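OxyR (Porphyromonas gingivalis, PDB 3HO7) probably binds DNA as a redox-sensitive transcriptional activator of the LysR family, represented here by its regulatory domain. Local coordinates at residues P31-K34 with K35-G39; Y197-R200 with K201-E204; Q205-G208 with L209-A213. One frame throughout, in Å; residues are numbered along the deposited sequence.

Contact 1. Residues P31-K34 with K35-G39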
loop_
_atom_site.group_PDB
_atom_site.type_symbol
_atom_site.label_atom_id
_atom_site.label_comp_id
_atom_site.label_asym_id
_atom_site.label_seq_id
_atom_site.Cartn_x
_atom_site.Cartn_y
_atom_site.Cartn_z
ATOM N N PRO A 31 -11.492 -0.686 -16.680
ATOM C CA PRO A 31 -12.181 -1.239 -17.843
ATOM C C PRO A 31 -13.310 -0.333 -18.324
ATOM O O PRO A 31 -13.549 -0.226 -19.526
ATOM C CB PRO A 31 -12.746 -2.562 -17.317
ATOM C CG PRO A 31 -11.844 -2.929 -16.187
ATOM C CD PRO A 31 -11.476 -1.624 -15.546
ATOM N N ILE A 32 -13.994 0.324 -17.392
ATOM C CA ILE A 32 -15.108 1.199 -17.748
ATOM C C ILE A 32 -14.630 2.482 -18.427
ATOM O O ILE A 32 -15.292 2.997 -19.330
ATOM C CB ILE A 32 -15.983 1.534 -16.526
ATOM C CG1 ILE A 32 -16.591 0.253 -15.950
ATOM C CG2 ILE A 32 -17.075 2.521 -16.906
ATOM C CD1 ILE A 32 -17.405 0.469 -14.691
ATOM N N TRP A 33 -13.482 2.997 -17.994
ATOM C CA TRP A 33 -12.906 4.184 -18.617
ATOM C C TRP A 33 -12.529 3.900 -20.063
ATOM O O TRP A 33 -12.847 4.676 -20.964
ATOM C CB TRP A 33 -11.664 4.665 -17.864
ATOM C CG TRP A 33 -11.952 5.384 -16.591
ATOM C CD1 TRP A 33 -13.154 5.880 -16.180
ATOM C CD2 TRP A 33 -11.005 5.728 -15.573
ATOM N NE1 TRP A 33 -13.020 6.492 -14.956
ATOM C CE2 TRP A 33 -11.709 6.414 -14.563
ATOM C CE3 TRP A 33 -9.632 5.512 -15.413
ATOM C CZ2 TRP A 33 -11.086 6.887 -13.408
ATOM C CZ3 TRP A 33 -9.017 5.983 -14.266
ATOM C CH2 TRP A 33 -9.743 6.662 -13.279
ATOM N N LYS A 34 -11.842 2.783 -20.272
ATOM C CA LYS A 34 -11.383 2.408 -21.600
ATOM C C LYS A 34 -12.490 2.581 -22.632
ATOM O O LYS A 34 -12.283 3.195 -23.679
ATOM C CB LYS A 34 -10.887 0.961 -21.606
ATOM C CG LYS A 34 -10.268 0.537 -22.926
ATOM C CD LYS A 34 -9.037 1.371 -23.240
ATOM C CE LYS A 34 -7.981 1.214 -22.153
ATOM N NZ LYS A 34 -6.734 1.960 -22.475
ATOM N N LYS A 35 -13.665 2.041 -22.326
ATOM C CA LYS A 35 -14.778 2.050 -23.271
ATOM C C LYS A 35 -15.552 3.371 -23.307
ATOM O O LYS A 35 -15.999 3.800 -24.369
ATOM C CB LYS A 35 -15.727 0.874 -23.003
ATOM C CG LYS A 35 -16.205 0.764 -21.566
ATOM C CD LYS A 35 -17.186 -0.390 -21.396
ATOM C CE LYS A 35 -16.528 -1.734 -21.679
ATOM N NZ LYS A 35 -16.194 -1.907 -23.122
ATOM N N GLU A 36 -15.705 4.017 -22.155
ATOM C CA GLU A 36 -16.465 5.268 -22.083
ATOM C C GLU A 36 -15.614 6.523 -22.273
ATOM O O GLU A 36 -16.103 7.543 -22.763
ATOM C CB GLU A 36 -17.242 5.365 -20.766
ATOM C CG GLU A 36 -18.748 5.201 -20.914
ATOM C CD GLU A 36 -19.181 3.755 -21.016
ATOM O OE1 GLU A 36 -18.924 2.991 -20.063
ATOM O OE2 GLU A 36 -19.791 3.384 -22.043
ATOM N N LEU A 37 -14.347 6.454 -21.879
ATOM C CA LEU A 37 -13.479 7.628 -21.914
ATOM C C LEU A 37 -12.449 7.568 -23.039
ATOM O O LEU A 37 -11.433 8.263 -22.999
ATOM C CB LEU A 37 -12.780 7.819 -20.565
ATOM C CG LEU A 37 -13.696 8.124 -19.378
ATOM C CD1 LEU A 37 -12.889 8.260 -18.095
ATOM C CD2 LEU A 37 -14.510 9.383 -19.636
ATOM N N ALA A 38 -12.720 6.740 -24.045
ATOM C CA ALA A 38 -11.833 6.623 -25.195
ATOM C C ALA A 38 -11.590 7.987 -25.830
ATOM O O ALA A 38 -12.526 8.754 -26.054
ATOM C CB ALA A 38 -12.414 5.657 -26.216
ATOM N N GLY A 39 -10.326 8.284 -26.117
ATOM C CA GLY A 39 -9.954 9.563 -26.711
ATOM C C GLY A 39 -9.381 10.517 -25.683
ATOM O O GLY A 39 -8.960 11.625 -26.016
#

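Contact 2. Residues Y197-R200 with K201-E204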
loop_
_atom_site.group_PDB
_atom_site.type_symbol
_atom_site.label_atom_id
_atom_site.label_comp_id
_atom_site.label_asym_id
_atom_site.label_seq_id
_atom_site.Cartn_x
_atom_site.Cartn_y
_atom_site.Cartn_z
ATOM N N TYR A 197 -14.145 24.522 -11.679
ATOM C CA TYR A 197 -13.752 23.514 -12.655
ATOM C C TYR A 197 -14.661 23.609 -13.876
ATOM O O TYR A 197 -15.860 23.338 -13.791
ATOM C CB TYR A 197 -13.817 22.118 -12.039
ATOM C CG TYR A 197 -13.327 21.027 -12.957
ATOM C CD1 TYR A 197 -12.021 21.023 -13.428
ATOM C CD2 TYR A 197 -14.166 19.991 -13.344
ATOM C CE1 TYR A 197 -11.569 20.023 -14.268
ATOM C CE2 TYR A 197 -13.722 18.986 -14.182
ATOM C CZ TYR A 197 -12.423 19.006 -14.640
ATOM O OH TYR A 197 -11.977 18.005 -15.474
ATOM N N SER A 198 -14.080 23.993 -15.009
ATOM C CA SER A 198 -14.853 24.354 -16.196
ATOM C C SER A 198 -15.098 23.199 -17.168
ATOM O O SER A 198 -15.217 23.415 -18.375
ATOM C CB SER A 198 -14.175 25.520 -16.927
ATOM O OG SER A 198 -15.006 26.041 -17.951
ATOM N N ARG A 199 -15.174 21.979 -16.644
ATOM C CA ARG A 199 -15.517 20.816 -17.462
ATOM C C ARG A 199 -16.692 20.064 -16.842
ATOM O O ARG A 199 -16.588 18.884 -16.502
ATOM C CB ARG A 199 -14.310 19.889 -17.641
ATOM C CG ARG A 199 -13.142 20.532 -18.379
ATOM C CD ARG A 199 -12.012 19.542 -18.630
ATOM N NE ARG A 199 -10.780 20.213 -19.037
ATOM C CZ ARG A 199 -10.376 20.347 -20.297
ATOM N NH1 ARG A 199 -11.104 19.854 -21.288
ATOM N NH2 ARG A 199 -9.240 20.977 -20.566
ATOM N N ARG A 200 -17.812 20.768 -16.705
ATOM C CA ARG A 200 -19.004 20.232 -16.053
ATOM C C ARG A 200 -19.512 18.937 -16.681
ATOM O O ARG A 200 -20.028 18.064 -15.984
ATOM C CB ARG A 200 -20.117 21.282 -16.049
ATOM C CG ARG A 200 -20.123 22.190 -14.831
ATOM C CD ARG A 200 -20.570 23.596 -15.198
ATOM N NE ARG A 200 -21.403 24.201 -14.164
ATOM C CZ ARG A 200 -21.009 24.418 -12.913
ATOM N NH1 ARG A 200 -19.790 24.063 -12.525
ATOM N NH2 ARG A 200 -21.840 24.979 -12.045
ATOM N N LYS A 201 -19.372 18.817 -17.997
ATOM C CA LYS A 201 -19.873 17.642 -18.701
ATOM C C LYS A 201 -19.006 16.417 -18.426
ATOM O O LYS A 201 -19.517 15.314 -18.228
ATOM C CB LYS A 201 -19.985 17.926 -20.201
ATOM C CG LYS A 201 -20.869 19.124 -20.517
ATOM C CD LYS A 201 -21.012 19.361 -22.013
ATOM C CE LYS A 201 -21.860 18.284 -22.673
ATOM N NZ LYS A 201 -22.185 18.621 -24.088
ATOM N N LEU A 202 -17.692 16.617 -18.405
ATOM C CA LEU A 202 -16.765 15.546 -18.062
ATOM C C LEU A 202 -16.949 15.147 -16.601
ATOM O O LEU A 202 -17.065 13.966 -16.275
ATOM C CB LEU A 202 -15.323 15.988 -18.313
ATOM C CG LEU A 202 -14.229 14.958 -18.029
ATOM C CD1 LEU A 202 -14.398 13.728 -18.910
ATOM C CD2 LEU A 202 -12.856 15.577 -18.232
ATOM N N ARG A 203 -16.972 16.149 -15.726
ATOM C CA ARG A 203 -17.219 15.937 -14.306
ATOM C C ARG A 203 -18.450 15.060 -14.124
ATOM O O ARG A 203 -18.421 14.073 -13.389
ATOM C CB ARG A 203 -17.411 17.282 -13.602
ATOM C CG ARG A 203 -17.654 17.207 -12.099
ATOM C CD ARG A 203 -17.839 18.610 -11.531
ATOM N NE ARG A 203 -18.241 18.613 -10.127
ATOM C CZ ARG A 203 -18.534 19.713 -9.439
ATOM N NH1 ARG A 203 -18.472 20.901 -10.026
ATOM N NH2 ARG A 203 -18.892 19.626 -8.164
ATOM N N GLU A 204 -19.530 15.428 -14.806
ATOM C CA GLU A 204 -20.777 14.676 -14.746
ATOM C C GLU A 204 -20.576 13.240 -15.229
ATOM O O GLU A 204 -21.095 12.297 -14.630
ATOM C CB GLU A 204 -21.860 15.372 -15.573
ATOM C CG GLU A 204 -23.203 14.655 -15.583
ATOM C CD GLU A 204 -24.306 15.492 -16.204
ATOM O OE1 GLU A 204 -24.092 16.705 -16.410
ATOM O OE2 GLU A 204 -25.391 14.936 -16.484
HETATM O O HOH W 1 -16.931 21.581 -12.297
#

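Contact 3. Residues Q205-G208 with L209-A213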
loop_
_atom_site.group_PDB
_atom_site.type_symbol
_atom_site.label_atom_id
_atom_site.label_comp_id
_atom_site.label_asym_id
_atom_site.label_seq_id
_atom_site.Cartn_x
_atom_site.Cartn_y
_atom_site.Cartn_z
ATOM N N GLN A 205 -19.822 13.081 -16.311
ATOM C CA GLN A 205 -19.545 11.756 -16.854
ATOM C C GLN A 205 -18.732 10.930 -15.862
ATOM O O GLN A 205 -19.055 9.773 -15.590
ATOM C CB GLN A 205 -18.809 11.862 -18.193
ATOM C CG GLN A 205 -18.659 10.535 -18.929
ATOM C CD GLN A 205 -17.908 10.669 -20.244
ATOM O OE1 GLN A 205 -17.553 11.772 -20.662
ATOM N NE2 GLN A 205 -17.663 9.541 -20.902
ATOM N N LEU A 206 -17.679 11.532 -15.319
ATOM C CA LEU A 206 -16.842 10.853 -14.335
ATOM C C LEU A 206 -17.666 10.354 -13.153
ATOM O O LEU A 206 -17.583 9.185 -12.779
ATOM C CB LEU A 206 -15.713 11.768 -13.852
ATOM C CG LEU A 206 -14.355 11.612 -14.542
ATOM C CD1 LEU A 206 -13.664 10.325 -14.106
ATOM C CD2 LEU A 206 -14.506 11.660 -16.055
ATOM N N ILE A 207 -18.465 11.238 -12.568
ATOM C CA ILE A 207 -19.303 10.853 -11.438
ATOM C C ILE A 207 -20.133 9.619 -11.779
ATOM O O ILE A 207 -20.180 8.658 -11.014
ATOM C CB ILE A 207 -20.227 11.997 -10.994
ATOM C CG1 ILE A 207 -19.399 13.177 -10.477
ATOM C CG2 ILE A 207 -21.206 11.510 -9.928
ATOM C CD1 ILE A 207 -20.230 14.362 -10.026
ATOM N N GLY A 208 -20.782 9.646 -12.938
ATOM C CA GLY A 208 -21.579 8.511 -13.382
ATOM C C GLY A 208 -20.774 7.233 -13.514
ATOM O O GLY A 208 -21.198 6.172 -13.056
ATOM N N LEU A 209 -19.603 7.331 -14.136
ATOM C CA LEU A 209 -18.773 6.154 -14.379
ATOM C C LEU A 209 -18.270 5.527 -13.083
ATOM O O LEU A 209 -18.272 4.309 -12.928
ATOM C CB LEU A 209 -17.595 6.499 -15.295
ATOM C CG LEU A 209 -17.938 6.642 -16.780
ATOM C CD1 LEU A 209 -16.746 7.163 -17.567
ATOM C CD2 LEU A 209 -18.423 5.314 -17.349
ATOM N N LEU A 210 -17.838 6.364 -12.150
ATOM C CA LEU A 210 -17.351 5.861 -10.875
ATOM C C LEU A 210 -18.476 5.198 -10.085
ATOM O O LEU A 210 -18.304 4.107 -9.539
ATOM C CB LEU A 210 -16.699 6.986 -10.069
ATOM C CG LEU A 210 -15.368 7.495 -10.625
ATOM C CD1 LEU A 210 -14.966 8.797 -9.948
ATOM C CD2 LEU A 210 -14.279 6.445 -10.455
ATOM N N ARG A 211 -19.633 5.851 -10.037
ATOM C CA ARG A 211 -20.779 5.291 -9.328
ATOM C C ARG A 211 -21.228 3.974 -9.955
ATOM O O ARG A 211 -21.650 3.057 -9.253
ATOM C CB ARG A 211 -21.938 6.287 -9.289
ATOM C CG ARG A 211 -21.621 7.585 -8.567
ATOM C CD ARG A 211 -22.856 8.455 -8.446
ATOM N NE ARG A 211 -23.908 7.793 -7.681
ATOM C CZ ARG A 211 -25.173 8.197 -7.643
ATOM N NH1 ARG A 211 -25.551 9.267 -8.333
ATOM N NH2 ARG A 211 -26.061 7.530 -6.920
ATOM N N SER A 212 -21.127 3.880 -11.278
ATOM C CA SER A 212 -21.513 2.664 -11.984
ATOM C C SER A 212 -20.487 1.555 -11.776
ATOM O O SER A 212 -20.689 0.419 -12.207
ATOM C CB SER A 212 -21.680 2.937 -13.480
ATOM O OG SER A 212 -20.427 2.905 -14.145
ATOM N N ALA A 213 -19.380 1.897 -11.123
ATOM C CA ALA A 213 -18.305 0.941 -10.882
ATOM C C ALA A 213 -18.580 0.090 -9.649
ATOM O O ALA A 213 -17.904 -0.909 -9.413
ATOM C CB ALA A 213 -16.974 1.666 -10.742
#

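Contact 1. Residues P31-K34 with K35-G39
Ile32 O accepts Glu36 N at 3.0 Å in this last turn of a helix, with an N-H...O angle of 155°, a regular i to i+4 bond, and two carbons press on the same oxygen. Lys35 CG approaches Ile32 O to 3.3 Å and Glu36 CB comes to 3.4 Å from it. The lysine carbon gets there because chi1 of 52° tucks CG between the backbone N and the carbonyl carbon, a placement that also brings Lys35 CG to 3.5 Å from Pro31 O. Farther out, the Glu36 carboxylate lies across the isoleucine branch, OE1 meeting Ile32 CG2 at 3.7 Å. One residue on, Leu37 N bonds to Trp33 O, but the modelled separation is so short that its exact length is doubtful. Leu37 then leaves helical backbone angles, and Ala38 CB rests 3.5 Å from Lys34 O as the chain turns off. The Trp33 and Leu37 side chains run side by side, with Leu37 CD1 over one face of the indole; the modelled closeness of that pair is likewise doubtful.

Trp33 O also receives a weak hydrogen bond from Gln137 NE2 of the second subunit, whose Thr138 packs on Trp33, so this helix end belongs to the dimer interface. Within the chain, helix 22-36 is the crossover of a beta-alpha-beta unit between strands 11-17 and 40-46: Trp33 and Leu37 lie on Ile42 of strand 40-46, while Ile32, Glu36 and Leu37 meet Leu209 of helix 200-211.

Contact 2. Residues Y197-R200 with K201-E204
Two backbone hydrogen bonds tie Arg199 and Arg200 to the first turn of the helix. Arg203 N donates to Arg199 O at 2.9 Å, nearly straight at 174°, and Glu204 N donates to Arg200 O, also at 2.9 Å, with a more bent angle of 155°. Arg199 occupies the N-cap position, and its carbonyl is therefore the acceptor that starts the i to i+4 series.

The second kind of link is a water bridge. One water accepts from Arg203 NH1 at 2.8 Å and donates to Tyr197 O, joining the loop before the helix to a side chain on it; the Tyr197 side is modelled very short, so its exact length is doubtful. Arg203 is drawn out almost fully, with CG anti to its backbone N (chi1 -179°), which carries the guanidinium clear of the helix backbone.

Van der Waals contacts are looser. Tyr197 presents an edge of its ring to Arg203, CE2 lying 4.1 Å from CB, and its phenol OH touches Leu202 CD2 at 3.8 Å. Leu202 CD2 also lies 4.1 Å from Arg199 CD, the arginine and leucine chains running alongside one another.

As to charge, Arg200 NH1 and Arg203 NH1 bring like charges near each other, 4.2 Å apart, without touching. Salt bridges from Arg203 NH2 to Glu76 and Asp78 probably offset this and help fix the group that holds the water.

All this lies at the surface, where the chain leaves strand 184-194 and enters helix 200-211; Tyr197 and Leu202 both pack on Leu13 of strand 11-17 and Met63 of strand 63-66.

Contact 3. Residues Q205-G208 with L209-A213
The Gln205 amide is the flat group that meets the following turn, and Leu209 CD1 approaches it obliquely, 4.2 Å from NE2, neither centred over the amide nor in its plane. Leu209 CD1 lies 4.1 Å from Gln205 CG, so the leucine runs alongside the glutamine chain. That chain is extended, with CG opposite the backbone N (chi1 -172°), and it sends NE2 to a weak hydrogen bond with Glu36 O. Arg211 touches the earlier turn through its aliphatic stem instead: CD sits 3.8 Å from Ile207 CG2, and CG is tight against Ile207 O at 3.0 Å, while the guanidinium leads away from the turn.

Beneath the side chains runs a regular alpha-helical ladder. Leu209 N reaches Gln205 O and Leu210 N reaches Leu206 O, the latter at 2.9 Å; Arg211 N bonds to Ile207 O. The helix, 200-211, follows strand 184-194 and precedes strand 225-227, the parallel pair of a beta-alpha-beta unit in the LysR regulatory domain, whose fold is related to the periplasmic binding proteins. Leu206, Ile207 and Leu210 pack on Leu191 of strand 184-194, and Ile207 and Leu210 also on Leu80 of strand 75-89, whereas Leu209 turns to helix 22-36.

At the C-terminal end Ser212 N still bonds to Gly208 O, although the angle has fallen to 147°. With chi1 at 82°, Ser212 OG swings back over the helix end and donates to Leu209 O at 2.8 Å. Ala213 N then closes a tighter i to i+3 turn on Leu210 O at 2.9 Å. Nearby, Arg211 O accepts from His219 NE2 and Ala213 O from Arg28 NH1 of helix 22-36.

Overall arrangement
From the N terminus the chain first meets contact 1, which closes the last turn of helix 22-36 ahead of strand 40-46. More than 150 residues later contact 2 starts helix 200-211, and contact 3 continues directly from it to that helix's C-terminal end. All three are local turns in series, so none nests in or crosses another. In space, contacts 1 and 3 touch, with centres 11 Å apart, and there join helix 22-36 to helix 200-211. Contact 2 lies farther along, its centre 16 Å from that of contact 1, without touching it; it sets the start of helix 200-211 on strands 11-17 and 63-66.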